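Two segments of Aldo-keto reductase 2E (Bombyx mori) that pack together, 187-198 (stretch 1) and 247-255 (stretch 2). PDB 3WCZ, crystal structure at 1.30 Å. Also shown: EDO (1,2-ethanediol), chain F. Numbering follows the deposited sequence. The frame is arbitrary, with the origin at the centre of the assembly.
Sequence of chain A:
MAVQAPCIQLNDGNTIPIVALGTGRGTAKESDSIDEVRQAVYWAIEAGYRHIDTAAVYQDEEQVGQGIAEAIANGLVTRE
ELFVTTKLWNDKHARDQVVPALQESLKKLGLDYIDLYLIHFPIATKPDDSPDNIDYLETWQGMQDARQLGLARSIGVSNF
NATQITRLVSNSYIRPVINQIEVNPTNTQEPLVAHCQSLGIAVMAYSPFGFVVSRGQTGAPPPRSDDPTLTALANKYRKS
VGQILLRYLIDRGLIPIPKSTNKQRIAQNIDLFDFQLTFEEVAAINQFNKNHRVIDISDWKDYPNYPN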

# COMPACT_ATOMS: atom_id res chain seq x y z
N ASN A 187 3.32 -1.83 15.00
CA ASN A 187 1.89 -1.55 14.74
C ASN A 187 1.35 -2.73 13.94
O ASN A 187 1.20 -2.66 12.71
CB ASN A 187 1.70 -0.23 14.00
CG ASN A 187 0.25 0.25 14.01
OD1 ASN A 187 -0.23 0.73 15.02
ND2 ASN A 187 -0.44 0.14 12.87
N THR A 188 1.10 -3.82 14.63
CA THR A 188 0.90 -5.10 13.96
C THR A 188 -0.54 -5.36 13.49
O THR A 188 -0.79 -6.25 12.67
CB THR A 188 1.34 -6.25 14.86
OG1 THR A 188 0.60 -6.19 16.08
CG2 THR A 188 2.82 -6.19 15.17
N GLN A 189 -1.49 -4.59 14.03
CA GLN A 189 -2.91 -4.65 13.64
C GLN A 189 -3.43 -6.08 13.53
O GLN A 189 -4.12 -6.43 12.55
CB GLN A 189 -3.19 -3.87 12.34
CG GLN A 189 -2.69 -2.44 12.39
CD GLN A 189 -3.60 -1.45 11.73
OE1 GLN A 189 -4.81 -1.41 12.01
NE2 GLN A 189 -3.05 -0.61 10.90
N GLU A 190 -3.17 -6.91 14.54
CA GLU A 190 -3.55 -8.31 14.42
C GLU A 190 -5.06 -8.53 14.31
O GLU A 190 -5.52 -9.26 13.44
CB GLU A 190 -2.88 -9.15 15.51
CG GLU A 190 -1.34 -9.20 15.28
CD GLU A 190 -0.53 -9.52 16.53
OE1 GLU A 190 -0.77 -10.57 17.10
OE2 GLU A 190 0.34 -8.72 16.96
N PRO A 191 -5.85 -7.90 15.19
CA PRO A 191 -7.29 -8.13 15.06
C PRO A 191 -7.87 -7.60 13.74
O PRO A 191 -8.71 -8.27 13.17
CB PRO A 191 -7.86 -7.41 16.29
CG PRO A 191 -6.73 -7.46 17.30
CD PRO A 191 -5.50 -7.28 16.47
N LEU A 192 -7.43 -6.45 13.26
CA LEU A 192 -8.00 -5.91 12.04
C LEU A 192 -7.61 -6.77 10.85
O LEU A 192 -8.43 -7.02 9.97
CB LEU A 192 -7.58 -4.45 11.82
CG LEU A 192 -8.15 -3.79 10.55
CD1 LEU A 192 -9.67 -3.90 10.47
CD2 LEU A 192 -7.73 -2.33 10.46
N VAL A 193 -6.36 -7.22 10.80
CA VAL A 193 -5.95 -8.12 9.73
C VAL A 193 -6.80 -9.39 9.73
O VAL A 193 -7.31 -9.82 8.70
CB VAL A 193 -4.46 -8.44 9.81
CG1 VAL A 193 -4.11 -9.59 8.92
CG2 VAL A 193 -3.65 -7.22 9.46
N ALA A 194 -6.96 -9.98 10.91
CA ALA A 194 -7.77 -11.20 11.02
C ALA A 194 -9.21 -10.94 10.56
O ALA A 194 -9.82 -11.76 9.87
CB ALA A 194 -7.74 -11.74 12.44
N HIS A 195 -9.78 -9.81 10.96
CA HIS A 195 -11.14 -9.46 10.57
C HIS A 195 -11.25 -9.38 9.05
O HIS A 195 -12.15 -9.96 8.44
CB HIS A 195 -11.48 -8.13 11.23
CG HIS A 195 -12.86 -7.64 10.99
ND1 HIS A 195 -13.98 -8.28 11.47
CD2 HIS A 195 -13.30 -6.53 10.36
CE1 HIS A 195 -15.06 -7.59 11.13
NE2 HIS A 195 -14.67 -6.52 10.45
N CYS A 196 -10.35 -8.63 8.43
CA CYS A 196 -10.41 -8.50 6.98
C CYS A 196 -10.26 -9.84 6.30
O CYS A 196 -11.03 -10.18 5.39
CB CYS A 196 -9.35 -7.52 6.49
SG CYS A 196 -9.67 -5.79 6.98
N GLN A 197 -9.27 -10.62 6.72
CA GLN A 197 -9.04 -11.91 6.08
C GLN A 197 -10.23 -12.83 6.24
O GLN A 197 -10.58 -13.56 5.28
CB GLN A 197 -7.76 -12.52 6.62
CG GLN A 197 -6.52 -11.75 6.14
CD GLN A 197 -5.22 -12.28 6.70
OE1 GLN A 197 -5.20 -12.97 7.72
NE2 GLN A 197 -4.11 -11.94 6.04
N SER A 198 -10.87 -12.79 7.39
CA SER A 198 -12.05 -13.63 7.60
C SER A 198 -13.17 -13.29 6.62
O SER A 198 -14.03 -14.16 6.33
CB SER A 198 -12.59 -13.52 9.03
OG SER A 198 -13.29 -12.30 9.25
N ARG A 247 9.38 -10.29 4.81
CA ARG A 247 8.93 -11.68 4.81
C ARG A 247 7.95 -11.92 5.96
O ARG A 247 6.99 -12.69 5.81
CB ARG A 247 10.13 -12.63 4.90
CG ARG A 247 9.72 -14.13 4.87
CD ARG A 247 9.18 -14.61 3.53
NE ARG A 247 8.16 -15.62 3.74
CZ ARG A 247 7.55 -16.29 2.77
NH1 ARG A 247 7.91 -16.14 1.51
NH2 ARG A 247 6.60 -17.17 3.06
N TYR A 248 8.17 -11.28 7.10
CA TYR A 248 7.23 -11.36 8.23
C TYR A 248 5.82 -11.01 7.74
O TYR A 248 4.84 -11.70 8.05
CB TYR A 248 7.72 -10.42 9.35
CG TYR A 248 6.66 -9.94 10.32
CD1 TYR A 248 6.14 -10.77 11.29
CD2 TYR A 248 6.18 -8.64 10.24
CE1 TYR A 248 5.15 -10.34 12.15
CE2 TYR A 248 5.21 -8.20 11.10
CZ TYR A 248 4.69 -9.04 12.04
OH TYR A 248 3.72 -8.60 12.91
N LEU A 249 5.71 -9.93 6.97
CA LEU A 249 4.41 -9.53 6.49
C LEU A 249 3.83 -10.54 5.50
O LEU A 249 2.63 -10.89 5.58
CB LEU A 249 4.50 -8.12 5.87
CG LEU A 249 4.93 -7.04 6.87
CD1 LEU A 249 5.31 -5.77 6.16
CD2 LEU A 249 3.87 -6.80 7.91
N ILE A 250 4.66 -11.03 4.59
CA ILE A 250 4.26 -12.09 3.66
C ILE A 250 3.72 -13.30 4.43
O ILE A 250 2.71 -13.91 4.04
CB ILE A 250 5.44 -12.50 2.73
CG1 ILE A 250 5.91 -11.37 1.81
CG2 ILE A 250 5.09 -13.76 1.94
CD1 ILE A 250 4.94 -11.07 0.71
N ASP A 251 4.42 -13.74 5.48
CA ASP A 251 3.98 -14.90 6.24
C ASP A 251 2.71 -14.69 7.05
O ASP A 251 2.05 -15.66 7.45
CB ASP A 251 5.12 -15.38 7.16
CG ASP A 251 6.13 -16.26 6.43
OD1 ASP A 251 5.69 -17.17 5.71
OD2 ASP A 251 7.34 -15.98 6.52
N ARG A 252 2.33 -13.43 7.23
CA ARG A 252 1.03 -13.09 7.78
C ARG A 252 -0.04 -12.97 6.68
O ARG A 252 -1.17 -12.59 6.98
CB ARG A 252 1.10 -11.83 8.63
CG ARG A 252 1.82 -12.08 9.96
CD ARG A 252 1.80 -10.85 10.83
NE ARG A 252 0.43 -10.43 11.10
CZ ARG A 252 0.08 -9.22 11.48
NH1 ARG A 252 0.99 -8.30 11.69
NH2 ARG A 252 -1.19 -8.92 11.63
N GLY A 253 0.31 -13.28 5.44
CA GLY A 253 -0.61 -13.26 4.32
C GLY A 253 -0.86 -11.89 3.74
O GLY A 253 -1.89 -11.68 3.09
N LEU A 254 0.05 -10.95 3.97
CA LEU A 254 -0.10 -9.55 3.59
C LEU A 254 0.71 -9.24 2.35
O LEU A 254 1.63 -9.99 1.97
CB LEU A 254 0.35 -8.66 4.75
CG LEU A 254 -0.16 -9.07 6.13
CD1 LEU A 254 0.36 -8.14 7.20
CD2 LEU A 254 -1.67 -9.13 6.15
N ILE A 255 0.36 -8.12 1.72
CA ILE A 255 1.03 -7.59 0.54
C ILE A 255 1.81 -6.36 0.98
O ILE A 255 1.24 -5.28 1.12
CB ILE A 255 -0.01 -7.21 -0.53
CG1 ILE A 255 -0.79 -8.45 -0.97
CG2 ILE A 255 0.65 -6.50 -1.70
CD1 ILE A 255 -2.14 -8.11 -1.67
C1 EDO F . -6.92 0.94 10.64
O1 EDO F . -5.80 0.97 11.54
C2 EDO F . -7.27 2.34 10.22
O2 EDO F . -6.12 3.04 9.73
O HOH W 1 -3.62 -10.93 12.23
O HOH W 2 -4.25 -10.47 3.35
O HOH W 3 -2.78 -13.37 9.14

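The contact between the two stretches is small, burying 283 Å² in all, and Arg252 dominates it. Its side chain reaches back from the C-terminal end of the helix in stretch 2 to the loop that precedes the helix of stretch 1, where the guanidinium grips a single carbonyl in a fork: Arg252 NH1 and Arg252 NH2 each donate to Thr188 O at 2.9 Å. The acceptor lies near the guanidinium plane, as such a bifurcated arrangement requires. Arg252 NH1 also donates to Tyr248 OH (3.0 Å), one turn earlier in its own stretch, while Arg252 NH2 donates to water 1 (3.2 Å), which in turn donates to Glu190 O (2.8 Å). The carboxylate of Glu190 makes no salt bridge with this arginine. Instead, its OE2 accepts from Thr188 OG1 at 2.7 Å, and Glu190 CG lies over one face of the guanidinium, 3.7 Å from Arg252 NH2.

The second polar link runs in the reverse direction. Gln197 NE2 donates to Arg252 O at 3.2 Å, with a nearly linear angle of 171°, so Arg252 both gives and receives across the contact. Two waters extend this link. Water 3 donates to both Gln197 OE1 and Arg252 O, 2.8 Å from each, whereas water 2 accepts from Gln197 NE2 (3.1 Å) and donates to Gly253 O (2.7 Å). Both ends of the Gln197 amide are thereby satisfied. Gly253, with positive phi, ends the helix in a Schellman motif, closed by Gly253 N to Ile250 O (2.8 Å) and Leu254 N to Leu249 O (3.0 Å). A CB here would point toward stretch 1 and sit tightly against Gln197 NE2.

Between the two polar links, Val193 points toward stretch 2, and its CG1 packs against Leu254 CD2 at 3.7 Å.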